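Local coordinates for pentacotripeptide-repeat region of PRORP domain-containing protein (Brachypodium distachyon, PDB 4ME2) that probably binds RNA in a sequence-specific manner, as a chloroplast pentatricopeptide repeat protein built from helix-turn-helix units and linked to group II introns, at residues L100-L105 with D140-A145. Residues are numbered along the deposited sequence; the frame is centred on the assembly and turned at random.
Sequences LALAAL and DALVEA
Leu142 reaches across to two leucines of the facing helix, Leu102 and Leu105, and gives each a different methyl. Its CD1 lies 4.0 Å from CD2 of Leu105, the closer of the two touches, while its CD2 meets CD2 of Leu102 at 4.2 Å. The forked end of Leu142 is thus shared between two residues three apart in sequence, which present themselves on the same side of helix 98-109. The Leu105 and Leu142 side chains run at roughly a right angle to each other; Leu102 comes to its partner at a slant.

Torsions explain the reach. In Leu142, CG stands opposite the backbone nitrogen (chi1 177°); CD2 continues outward toward Leu102, while CD1 is turned back to the side that meets Leu105. Leu105 has the same pair of torsions, and its extended CD2 makes the touch. Leu102 is less regular: chi1 and chi2, both -144°, lie away from staggered values, and CD2 is the branch that touches Leu142.

No hydrogen bond crosses here. The link is purely apolar and small, 97 Å² summed over both sides, and the backbones stay well apart, with 8.8 Å between the CA atoms of Leu102 and Leu142. The leucine side chains span that separation and touch through their methyls; all three residues are buried.

This is leucine packing between non-consecutive helices of a solenoid of helix-turn-helix repeats, helix 118-126 coming between them in sequence. Leu105 also packs on Leu120, Tyr121 and Phe124 of helix 118-126 and on Met89 of helix 82-94, so it touches Leu142 as well as side chains of those two helices. Beyond Leu142, Val143 packs on Ala186 and Val190 of helix 184-197, Glu144 forms a salt bridge with Arg189 of that helix, and Asp140 another with Arg183 just before it; helix 133-151 thus makes contacts with both helix 98-109 and helix 184-197.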
loop_
_atom_site.group_PDB
_atom_site.type_symbol
_atom_site.label_atom_id
_atom_site.label_comp_id
_atom_site.label_asym_id
_atom_site.label_seq_id
_atom_site.Cartn_x
_atom_site.Cartn_y
_atom_site.Cartn_z
ATOM N N LEU A 100 -2.154 12.849 6.570
ATOM C CA LEU A 100 -3.502 13.273 6.188
ATOM C C LEU A 100 -3.894 12.672 4.849
ATOM O O LEU A 100 -5.047 12.299 4.657
ATOM C CB LEU A 100 -3.616 14.795 6.104
ATOM C CG LEU A 100 -3.361 15.568 7.400
ATOM C CD1 LEU A 100 -3.706 17.037 7.203
ATOM C CD2 LEU A 100 -4.180 14.983 8.534
ATOM N N ALA A 101 -2.933 12.595 3.928
ATOM C CA ALA A 101 -3.198 11.998 2.614
ATOM C C ALA A 101 -3.510 10.512 2.762
ATOM O O ALA A 101 -4.364 9.977 2.040
ATOM C CB ALA A 101 -2.027 12.218 1.661
ATOM N N LEU A 102 -2.819 9.851 3.690
ATOM C CA LEU A 102 -3.052 8.430 3.972
ATOM C C LEU A 102 -4.446 8.248 4.559
ATOM O O LEU A 102 -5.163 7.317 4.195
ATOM C CB LEU A 102 -2.016 7.889 4.964
ATOM C CG LEU A 102 -1.451 6.460 4.875
ATOM C CD1 LEU A 102 -1.224 5.871 6.263
ATOM C CD2 LEU A 102 -2.242 5.496 3.999
ATOM N N ALA A 103 -4.828 9.137 5.473
ATOM C CA ALA A 103 -6.171 9.098 6.028
ATOM C C ALA A 103 -7.206 9.283 4.912
ATOM O O ALA A 103 -8.250 8.625 4.924
ATOM C CB ALA A 103 -6.339 10.139 7.129
ATOM N N ALA A 104 -6.910 10.154 3.944
ATOM C CA ALA A 104 -7.810 10.338 2.797
ATOM C C ALA A 104 -7.913 9.052 1.979
ATOM O O ALA A 104 -9.015 8.657 1.571
ATOM C CB ALA A 104 -7.369 11.502 1.923
ATOM N N LEU A 105 -6.770 8.407 1.751
ATOM C CA LEU A 105 -6.734 7.116 1.055
ATOM C C LEU A 105 -7.665 6.109 1.726
ATOM O O LEU A 105 -8.435 5.430 1.045
ATOM C CB LEU A 105 -5.302 6.557 0.972
ATOM C CG LEU A 105 -5.123 5.172 0.320
ATOM C CD1 LEU A 105 -5.652 5.164 -1.103
ATOM C CD2 LEU A 105 -3.667 4.736 0.359
ATOM N N ASP A 140 3.034 -0.443 7.220
ATOM C CA ASP A 140 2.803 -1.870 7.466
ATOM C C ASP A 140 1.310 -2.174 7.526
ATOM O O ASP A 140 0.857 -3.203 7.011
ATOM C CB ASP A 140 3.464 -2.335 8.767
ATOM C CG ASP A 140 4.974 -2.287 8.718
ATOM O OD1 ASP A 140 5.563 -2.056 7.640
ATOM O OD2 ASP A 140 5.577 -2.479 9.796
ATOM N N ALA A 141 0.561 -1.277 8.168
ATOM C CA ALA A 141 -0.883 -1.422 8.291
ATOM C C ALA A 141 -1.574 -1.316 6.932
ATOM O O ALA A 141 -2.518 -2.059 6.661
ATOM C CB ALA A 141 -1.453 -0.405 9.277
ATOM N N LEU A 142 -1.093 -0.414 6.079
ATOM C CA LEU A 142 -1.644 -0.273 4.731
ATOM C C LEU A 142 -1.473 -1.568 3.937
ATOM O O LEU A 142 -2.379 -1.975 3.197
ATOM C CB LEU A 142 -0.990 0.905 4.000
ATOM C CG LEU A 142 -1.410 1.132 2.539
ATOM C CD1 LEU A 142 -2.906 1.404 2.439
ATOM C CD2 LEU A 142 -0.600 2.261 1.921
ATOM N N VAL A 143 -0.323 -2.221 4.104
ATOM C CA VAL A 143 -0.058 -3.483 3.417
ATOM C C VAL A 143 -0.985 -4.592 3.916
ATOM O O VAL A 143 -1.516 -5.360 3.116
ATOM C CB VAL A 143 1.427 -3.888 3.491
ATOM C CG1 VAL A 143 1.620 -5.321 3.024
ATOM C CG2 VAL A 143 2.258 -2.942 2.640
ATOM N N GLU A 144 -1.199 -4.661 5.228
ATOM C CA GLU A 144 -2.184 -5.600 5.767
ATOM C C GLU A 144 -3.576 -5.337 5.196
ATOM O O GLU A 144 -4.296 -6.282 4.880
ATOM C CB GLU A 144 -2.220 -5.557 7.295
ATOM C CG GLU A 144 -0.944 -6.062 7.947
ATOM C CD GLU A 144 -0.603 -7.484 7.557
ATOM O OE1 GLU A 144 -1.463 -8.376 7.728
ATOM O OE2 GLU A 144 0.529 -7.717 7.086
ATOM N N ALA A 145 -3.935 -4.061 5.046
ATOM C CA ALA A 145 -5.246 -3.677 4.515
ATOM C C ALA A 145 -5.398 -4.075 3.049
ATOM O O ALA A 145 -6.475 -4.489 2.625
ATOM C CB ALA A 145 -5.499 -2.183 4.705
#